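Short-chain type dehydrogenase/reductase (Mycobacterium ulcerans, PDB 3SVT) probably catalyses NAD-dependent oxidation or reduction as a short-chain dehydrogenase/reductase. Local coordinates at residues B[36-41]-B[63-68]; B[159-164]-B[262-267]; B[228-233]-B[250-255]. All blocks are in the same frame, centred on the assembly; numbering follows the deposited sequence.

Contact 1 (B[36-41]-B[63-68]); sequences ASVMIV and GAIRYE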
loop_
_atom_site.group_PDB
_atom_site.type_symbol
_atom_site.label_atom_id
_atom_site.label_comp_id
_atom_site.label_asym_id
_atom_site.label_seq_id
_atom_site.Cartn_x
_atom_site.Cartn_y
_atom_site.Cartn_z
ATOM N N ALA B 36 4.710 15.459 31.985
ATOM C CA ALA B 36 5.360 16.242 30.925
ATOM C C ALA B 36 5.026 17.740 30.991
ATOM O O ALA B 36 3.995 18.151 31.556
ATOM C CB ALA B 36 4.981 15.703 29.537
ATOM N N SER B 37 5.920 18.535 30.387
ATOM C CA SER B 37 5.646 19.926 30.030
ATOM C C SER B 37 5.120 20.004 28.602
ATOM O O SER B 37 5.735 19.499 27.658
ATOM C CB SER B 37 6.911 20.773 30.159
ATOM O OG SER B 37 7.253 20.910 31.522
ATOM N N VAL B 38 3.966 20.637 28.450
ATOM C CA VAL B 38 3.342 20.778 27.169
ATOM C C VAL B 38 3.077 22.261 26.868
ATOM O O VAL B 38 2.643 23.006 27.747
ATOM C CB VAL B 38 2.019 20.020 27.130
ATOM C CG1 VAL B 38 1.373 20.151 25.729
ATOM C CG2 VAL B 38 2.238 18.543 27.492
ATOM N N MET B 39 3.352 22.668 25.632
ATOM C CA MET B 39 2.797 23.884 25.058
ATOM C C MET B 39 1.759 23.481 24.012
ATOM O O MET B 39 2.070 22.731 23.058
ATOM C CB MET B 39 3.874 24.744 24.393
ATOM C CG MET B 39 3.373 26.137 24.017
ATOM S SD MET B 39 4.581 27.149 23.134
ATOM C CE MET B 39 5.568 27.721 24.523
ATOM N N ILE B 40 0.533 23.944 24.216
ATOM C CA ILE B 40 -0.534 23.818 23.228
ATOM C C ILE B 40 -0.642 25.097 22.395
ATOM O O ILE B 40 -0.654 26.199 22.931
ATOM C CB ILE B 40 -1.912 23.514 23.841
ATOM C CG1 ILE B 40 -2.293 24.534 24.945
ATOM C CG2 ILE B 40 -1.935 22.082 24.387
ATOM C CD1 ILE B 40 -3.717 24.344 25.495
ATOM N N VAL B 41 -0.704 24.948 21.083
ATOM C CA VAL B 41 -0.887 26.090 20.214
ATOM C C VAL B 41 -2.142 25.851 19.375
ATOM O O VAL B 41 -2.561 24.697 19.166
ATOM C CB VAL B 41 0.342 26.328 19.338
ATOM C CG1 VAL B 41 1.583 26.557 20.192
ATOM C CG2 VAL B 41 0.560 25.174 18.359
ATOM N N GLY B 63 3.522 17.822 36.149
ATOM C CA GLY B 63 3.184 18.321 34.818
ATOM C C GLY B 63 3.165 19.847 34.750
ATOM O O GLY B 63 3.057 20.522 35.772
ATOM N N ALA B 64 3.307 20.384 33.543
ATOM C CA ALA B 64 3.279 21.831 33.307
ATOM C C ALA B 64 2.582 22.086 31.982
ATOM O O ALA B 64 2.676 21.263 31.062
ATOM C CB ALA B 64 4.689 22.395 33.276
ATOM N N ILE B 65 1.883 23.213 31.881
ATOM C CA ILE B 65 1.123 23.533 30.681
ATOM C C ILE B 65 1.204 25.026 30.388
ATOM O O ILE B 65 1.134 25.851 31.314
ATOM C CB ILE B 65 -0.350 23.093 30.819
ATOM C CG1 ILE B 65 -1.149 23.378 29.545
ATOM C CG2 ILE B 65 -1.027 23.810 31.995
ATOM C CD1 ILE B 65 -0.627 22.724 28.277
ATOM N N ARG B 66 1.349 25.339 29.095
ATOM C CA ARG B 66 1.453 26.697 28.556
ATOM C C ARG B 66 0.683 26.776 27.249
ATOM O O ARG B 66 0.423 25.750 26.620
ATOM C CB ARG B 66 2.896 27.043 28.209
ATOM C CG ARG B 66 3.811 27.218 29.361
ATOM C CD ARG B 66 5.243 27.545 28.894
ATOM N NE ARG B 66 5.333 28.785 28.119
ATOM C CZ ARG B 66 6.463 29.426 27.837
ATOM N NH1 ARG B 66 7.636 28.965 28.267
ATOM N NH2 ARG B 66 6.421 30.544 27.124
ATOM N N TYR B 67 0.366 27.990 26.809
ATOM C CA TYR B 67 -0.211 28.191 25.477
ATOM C C TYR B 67 0.400 29.387 24.732
ATOM O O TYR B 67 0.918 30.306 25.347
ATOM C CB TYR B 67 -1.718 28.323 25.550
ATOM C CG TYR B 67 -2.210 29.688 25.979
ATOM C CD1 TYR B 67 -2.754 30.585 25.047
ATOM C CD2 TYR B 67 -2.143 30.088 27.305
ATOM C CE1 TYR B 67 -3.225 31.828 25.434
ATOM C CE2 TYR B 67 -2.605 31.333 27.696
ATOM C CZ TYR B 67 -3.136 32.194 26.758
ATOM O OH TYR B 67 -3.588 33.425 27.152
ATOM N N GLU B 68 0.366 29.317 23.403
ATOM C CA GLU B 68 0.679 30.438 22.521
ATOM C C GLU B 68 -0.338 30.412 21.375
ATOM O O GLU B 68 -0.400 29.442 20.640
ATOM C CB GLU B 68 2.087 30.324 21.932
ATOM C CG GLU B 68 3.255 30.348 22.928
ATOM C CD GLU B 68 3.518 31.701 23.556
ATOM O OE1 GLU B 68 2.654 32.606 23.442
ATOM O OE2 GLU B 68 4.593 31.850 24.197
#
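Met-39 and Arg-66 meet on one face of a pair of parallel strands, the methyl CE of the thioether lying over one face of the guanidinium, 3.6 Å above its plane and displaced toward the rim. A bend at chi3 of Met-39 (-80°) brings CE there, while SD rests 3.5 Å from CG of Glu-68, so the methionine end sits among the arginine and the glutamate stem. On the same face OG of Ser-37 touches CB of Ala-64 at 3.4 Å. Strand 37-42, helix 45-57 and strand 64-69 form a beta-alpha-beta unit of the Rossmann fold, and strand 37-42 lies between strands 13-17 and 64-69 in the parallel sheet. On the other face the side chains meet through carbon atoms: Ile-65 folds its CD1 back to the neighbouring strand, 4.0 Å from CB of Val-38 and also close to CG1 of Ile-40, and CG1 of Ile-40 lies against CB of Tyr-67. The backbones run in register, with hydrogen bonds alternating from Ala-64 N to Ala-36 O, Val-38 N to Ala-64 O, Arg-66 N to Val-38 O and Ile-40 N to Arg-66 O. Helix 45-57 covers the Ile-40 and Tyr-67 face, whereas helix 75-89 covers the opposite one, where Trp-88 makes a cation-pi contact with Arg-66.

Contact 2 (B[159-164]-B[262-267]); sequences RWFGAY and PDFSAM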
loop_
_atom_site.group_PDB
_atom_site.type_symbol
_atom_site.label_atom_id
_atom_site.label_comp_id
_atom_site.label_asym_id
_atom_site.label_seq_id
_atom_site.Cartn_x
_atom_site.Cartn_y
_atom_site.Cartn_z
ATOM N N ARG B 159 -15.913 9.633 -0.694
ATOM C CA ARG B 159 -16.639 10.360 -1.716
ATOM C C ARG B 159 -17.159 11.682 -1.122
ATOM O O ARG B 159 -17.761 11.697 -0.039
ATOM C CB ARG B 159 -17.817 9.513 -2.260
ATOM C CG ARG B 159 -17.433 8.463 -3.306
ATOM C CD ARG B 159 -18.581 7.440 -3.542
ATOM N NE ARG B 159 -18.522 6.424 -2.482
ATOM C CZ ARG B 159 -19.375 5.416 -2.308
ATOM N NH1 ARG B 159 -20.423 5.280 -3.097
ATOM N NH2 ARG B 159 -19.179 4.549 -1.305
ATOM N N TRP B 160 -16.878 12.765 -1.841
ATOM C CA TRP B 160 -17.417 14.114 -1.616
ATOM C C TRP B 160 -16.705 14.883 -0.503
ATOM O O TRP B 160 -17.180 15.932 -0.064
ATOM C CB TRP B 160 -18.929 14.097 -1.420
ATOM C CG TRP B 160 -19.621 13.263 -2.467
ATOM C CD1 TRP B 160 -19.703 13.526 -3.797
ATOM C CD2 TRP B 160 -20.303 12.029 -2.257
ATOM N NE1 TRP B 160 -20.395 12.529 -4.442
ATOM C CE2 TRP B 160 -20.795 11.607 -3.512
ATOM C CE3 TRP B 160 -20.569 11.246 -1.128
ATOM C CZ2 TRP B 160 -21.501 10.416 -3.672
ATOM C CZ3 TRP B 160 -21.303 10.077 -1.290
ATOM C CH2 TRP B 160 -21.751 9.671 -2.555
ATOM N N PHE B 161 -15.556 14.367 -0.062
ATOM C CA PHE B 161 -14.789 15.026 0.993
ATOM C C PHE B 161 -13.722 15.907 0.401
ATOM O O PHE B 161 -13.005 16.555 1.152
ATOM C CB PHE B 161 -14.182 14.015 1.983
ATOM C CG PHE B 161 -15.136 13.587 3.072
ATOM C CD1 PHE B 161 -16.375 13.024 2.758
ATOM C CD2 PHE B 161 -14.809 13.766 4.407
ATOM C CE1 PHE B 161 -17.258 12.636 3.760
ATOM C CE2 PHE B 161 -15.684 13.367 5.423
ATOM C CZ PHE B 161 -16.897 12.801 5.101
ATOM N N GLY B 162 -13.613 15.913 -0.938
ATOM C CA GLY B 162 -12.753 16.841 -1.656
ATOM C C GLY B 162 -11.338 16.854 -1.099
ATOM O O GLY B 162 -10.643 15.838 -1.116
ATOM N N ALA B 163 -10.908 18.007 -0.603
ATOM C CA ALA B 163 -9.492 18.224 -0.243
ATOM C C ALA B 163 -9.016 17.470 1.013
ATOM O O ALA B 163 -7.827 17.343 1.244
ATOM C CB ALA B 163 -9.229 19.728 -0.079
ATOM N N TYR B 164 -9.934 17.021 1.858
ATOM C CA TYR B 164 -9.540 16.405 3.132
ATOM C C TYR B 164 -8.586 15.216 2.953
ATOM O O TYR B 164 -7.436 15.249 3.436
ATOM C CB TYR B 164 -10.783 16.016 3.962
ATOM C CG TYR B 164 -10.465 15.673 5.423
ATOM C CD1 TYR B 164 -9.677 16.521 6.207
ATOM C CD2 TYR B 164 -10.937 14.501 6.003
ATOM C CE1 TYR B 164 -9.368 16.210 7.541
ATOM C CE2 TYR B 164 -10.637 14.182 7.334
ATOM C CZ TYR B 164 -9.860 15.032 8.095
ATOM O OH TYR B 164 -9.571 14.716 9.409
ATOM N N PRO B 262 -16.884 6.042 4.468
ATOM C CA PRO B 262 -18.311 6.239 4.587
ATOM C C PRO B 262 -18.968 6.771 3.313
ATOM O O PRO B 262 -18.328 7.430 2.469
ATOM C CB PRO B 262 -18.421 7.268 5.715
ATOM C CG PRO B 262 -17.213 8.104 5.525
ATOM C CD PRO B 262 -16.128 7.086 5.180
ATOM N N ASP B 263 -20.251 6.462 3.198
ATOM C CA ASP B 263 -21.112 6.920 2.111
ATOM C C ASP B 263 -22.057 7.956 2.711
ATOM O O ASP B 263 -22.954 7.603 3.479
ATOM C CB ASP B 263 -21.880 5.711 1.575
ATOM C CG ASP B 263 -22.875 6.061 0.484
ATOM O OD1 ASP B 263 -23.040 7.252 0.103
ATOM O OD2 ASP B 263 -23.505 5.104 0.019
ATOM N N PHE B 264 -21.852 9.233 2.366
ATOM C CA PHE B 264 -22.641 10.341 2.932
ATOM C C PHE B 264 -23.863 10.661 2.060
ATOM O O PHE B 264 -24.459 11.734 2.200
ATOM C CB PHE B 264 -21.788 11.599 3.126
ATOM C CG PHE B 264 -21.074 11.679 4.475
ATOM C CD1 PHE B 264 -20.199 10.671 4.890
ATOM C CD2 PHE B 264 -21.255 12.789 5.301
ATOM C CE1 PHE B 264 -19.558 10.746 6.133
ATOM C CE2 PHE B 264 -20.603 12.903 6.551
ATOM C CZ PHE B 264 -19.741 11.878 6.971
ATOM N N SER B 265 -24.228 9.736 1.169
ATOM C CA SER B 265 -25.373 9.906 0.258
ATOM C C SER B 265 -26.586 10.477 0.945
ATOM O O SER B 265 -27.140 11.474 0.503
ATOM C CB SER B 265 -25.801 8.565 -0.334
ATOM O OG SER B 265 -24.857 8.130 -1.254
ATOM N N ALA B 266 -26.988 9.822 2.031
ATOM C CA ALA B 266 -28.222 10.144 2.746
ATOM C C ALA B 266 -28.280 11.629 3.149
ATOM O O ALA B 266 -29.318 12.258 3.064
ATOM C CB ALA B 266 -28.343 9.228 3.991
ATOM N N MET B 267 -27.147 12.173 3.575
ATOM C CA MET B 267 -27.025 13.598 3.911
ATOM C C MET B 267 -27.055 14.484 2.652
ATOM O O MET B 267 -27.711 15.518 2.641
ATOM C CB MET B 267 -25.707 13.841 4.687
ATOM C CG MET B 267 -25.332 15.337 4.932
ATOM S SD MET B 267 -23.807 15.612 5.921
ATOM C CE MET B 267 -23.755 17.405 5.975
HETATM O O HOH W 1 -17.045 7.090 -0.066
HETATM O O HOH W 2 -18.922 9.860 1.589
#
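The ring of Phe-161 presents its edge to one face of Phe-264, CZ standing 3.4 Å above that face and offset toward the rim. This T-shaped pair has planes at 84° and centroids 4.9 Å apart; CB of Pro-262 lies in plane at the edge of the Phe-264 ring. The indole of Trp-160 carries CB of Arg-159 over one face and receives OD1 of Asp-263 at its edge, 3.6 Å from CZ3. OD1 is held by the N of Ser-265, 3.0 Å away and above the carboxylate plane, in an Asx turn leading into helix 265-272. CG of Asp-263 lies over one face of the Arg-159 guanidinium, an approach of opposite charges without a salt bridge. Two waters bridge the segments: one accepts from Arg-159 N and NE and donates to Pro-262 O; the other donates to Arg-159 O and Pro-262 O and accepts from Phe-264 N. Trp-160 NE1 donates to Leu-277 O. Tyr-164 opens the Tyr-X-X-X-Lys signature that in relatives supplies the catalytic tyrosine. The contact thus ties the loop before helix 163-182 to the start of helix 265-272, with Phe-264 also packing on Leu-211 and Tyr-215 of helix 209-218.

Contact 3 (B[228-233]-B[250-255]); sequences EDVANM and INVDGG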
loop_
_atom_site.group_PDB
_atom_site.type_symbol
_atom_site.label_atom_id
_atom_site.label_comp_id
_atom_site.label_asym_id
_atom_site.label_seq_id
_atom_site.Cartn_x
_atom_site.Cartn_y
_atom_site.Cartn_z
ATOM N N GLU B 228 -9.216 9.313 23.689
ATOM C CA GLU B 228 -8.191 8.569 24.422
ATOM C C GLU B 228 -7.525 7.509 23.556
ATOM O O GLU B 228 -6.341 7.243 23.722
ATOM C CB GLU B 228 -8.789 7.922 25.669
ATOM C CG GLU B 228 -9.471 8.915 26.607
ATOM C CD GLU B 228 -10.800 9.477 26.062
ATOM O OE1 GLU B 228 -11.667 8.724 25.585
ATOM O OE2 GLU B 228 -10.984 10.695 26.081
ATOM N N ASP B 229 -8.264 6.914 22.619
ATOM C CA ASP B 229 -7.694 5.915 21.729
ATOM C C ASP B 229 -6.528 6.542 20.920
ATOM O O ASP B 229 -5.473 5.918 20.742
ATOM C CB ASP B 229 -8.710 5.346 20.750
ATOM C CG ASP B 229 -9.895 4.655 21.415
ATOM O OD1 ASP B 229 -9.706 3.964 22.451
ATOM O OD2 ASP B 229 -11.029 4.762 20.848
ATOM N N VAL B 230 -6.741 7.757 20.402
ATOM C CA VAL B 230 -5.706 8.410 19.598
ATOM C C VAL B 230 -4.561 8.906 20.514
ATOM O O VAL B 230 -3.401 8.779 20.160
ATOM C CB VAL B 230 -6.267 9.577 18.780
ATOM C CG1 VAL B 230 -5.149 10.198 17.910
ATOM C CG2 VAL B 230 -7.492 9.107 17.910
ATOM N N ALA B 231 -4.911 9.446 21.682
ATOM C CA ALA B 231 -3.917 9.944 22.648
ATOM C C ALA B 231 -2.970 8.834 23.072
ATOM O O ALA B 231 -1.780 9.051 23.177
ATOM C CB ALA B 231 -4.613 10.559 23.880
ATOM N N ASN B 232 -3.513 7.645 23.312
ATOM C CA ASN B 232 -2.720 6.475 23.706
ATOM C C ASN B 232 -1.657 6.098 22.636
ATOM O O ASN B 232 -0.498 5.829 22.954
ATOM C CB ASN B 232 -3.640 5.262 23.912
ATOM C CG ASN B 232 -4.496 5.330 25.188
ATOM O OD1 ASN B 232 -4.150 5.977 26.177
ATOM N ND2 ASN B 232 -5.613 4.599 25.164
ATOM N N MET B 233 -2.071 6.079 21.372
ATOM C CA MET B 233 -1.152 5.787 20.262
ATOM C C MET B 233 -0.093 6.868 20.137
ATOM O O MET B 233 1.069 6.555 19.880
ATOM C CB MET B 233 -1.899 5.674 18.927
ATOM C CG MET B 233 -1.008 5.339 17.735
ATOM S SD MET B 233 -0.273 3.697 17.785
ATOM C CE MET B 233 -1.722 2.746 17.290
ATOM N N ILE B 250 -0.251 4.630 10.750
ATOM C CA ILE B 250 -0.973 3.639 11.574
ATOM C C ILE B 250 -2.422 4.084 11.814
ATOM O O ILE B 250 -2.649 5.196 12.330
ATOM C CB ILE B 250 -0.258 3.495 12.960
ATOM C CG1 ILE B 250 1.187 3.026 12.784
ATOM C CG2 ILE B 250 -1.001 2.504 13.855
ATOM C CD1 ILE B 250 2.073 3.048 14.099
ATOM N N ASN B 251 -3.398 3.246 11.438
ATOM C CA ASN B 251 -4.784 3.579 11.649
ATOM C C ASN B 251 -5.238 3.195 13.047
ATOM O O ASN B 251 -4.935 2.101 13.509
ATOM C CB ASN B 251 -5.728 2.925 10.607
ATOM C CG ASN B 251 -5.703 3.633 9.265
ATOM O OD1 ASN B 251 -4.650 3.988 8.775
ATOM N ND2 ASN B 251 -6.880 3.819 8.655
ATOM N N VAL B 252 -5.951 4.122 13.700
ATOM C CA VAL B 252 -6.661 3.899 14.980
ATOM C C VAL B 252 -8.135 4.114 14.637
ATOM O O VAL B 252 -8.688 5.243 14.787
ATOM C CB VAL B 252 -6.212 4.875 16.058
ATOM C CG1 VAL B 252 -7.058 4.710 17.333
ATOM C CG2 VAL B 252 -4.711 4.660 16.376
ATOM N N ASP B 253 -8.760 3.058 14.131
ATOM C CA ASP B 253 -10.048 3.208 13.417
ATOM C C ASP B 253 -11.038 2.065 13.587
ATOM O O ASP B 253 -12.048 1.992 12.875
ATOM C CB ASP B 253 -9.749 3.439 11.936
ATOM C CG ASP B 253 -9.212 2.210 11.232
ATOM O OD1 ASP B 253 -9.057 1.131 11.854
ATOM O OD2 ASP B 253 -8.958 2.340 10.005
ATOM N N GLY B 254 -10.798 1.179 14.559
ATOM C CA GLY B 254 -11.683 0.022 14.765
ATOM C C GLY B 254 -11.666 -1.019 13.643
ATOM O O GLY B 254 -12.517 -1.910 13.600
ATOM N N GLY B 255 -10.685 -0.905 12.759
ATOM C CA GLY B 255 -10.552 -1.731 11.577
ATOM C C GLY B 255 -11.293 -1.227 10.344
ATOM O O GLY B 255 -11.417 -1.960 9.364
#
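Helix 228-233 and strand 250-252 run roughly antiparallel, at 151°, with their axes 9.5 Å apart at closest approach. This is a helix laid on the parallel sheet of a Rossmann fold, the helix preceding the strand in the chain, and the side chains meet through carbon atoms. Val-252 buries more surface here than any other residue, its two methyls divided between neighbours: CG1, anti to the backbone N (chi1 175°), meets CB of Asp-229 at 3.8 Å and lies near CG2 of Val-230, whereas CG2 faces Met-233. A turn at chi3 of Met-233 (77°) brings its CE against CG2 of Val-252. CE of Met-233 also lies 3.5 Å from CG2 of Ile-250, on the same side of the strand. Ile-192 of strand 187-198 touches both Met-233 and Val-252, and Phe-236 and Ile-250 of the fourth subunit pack on Met-233 and Ile-250, so the layer continues into a subunit interface. The acid of Asp-229 turns to polar partners instead: OD2 forms a salt bridge with Arg-223 and accepts from Glu-226 N. Past the strand, Asp-253 OD1 accepts from Gly-255 N at 2.8 Å in an Asx turn. OD2 of Asp-253 accepts from ND2 of Asn-251 at 2.9 Å, the donor standing above the carboxylate plane.

In the fold
Contact 1 joins two neighbouring strands near one margin of the parallel sheet, and contact 3 seats a helix against strand 249-252 of the same sheet, which pairs with strand 187-198; their centres are 23 Å apart and their nearest atoms about 11 Å. Contact 2 lies across the chain's centre from contact 1, with centres 35 Å apart, and joins loops and helix starts instead of strands. Because it includes Tyr-164 of the Tyr-X-X-X-Lys signature, it probably lies at the active-site end. Contacts 2 and 3 come within about 10 Å at their nearest atoms, and helix 265-272 is the next element after strand 249-252, across a loop. Both also reach other subunits, whereas contact 1 stays within its own.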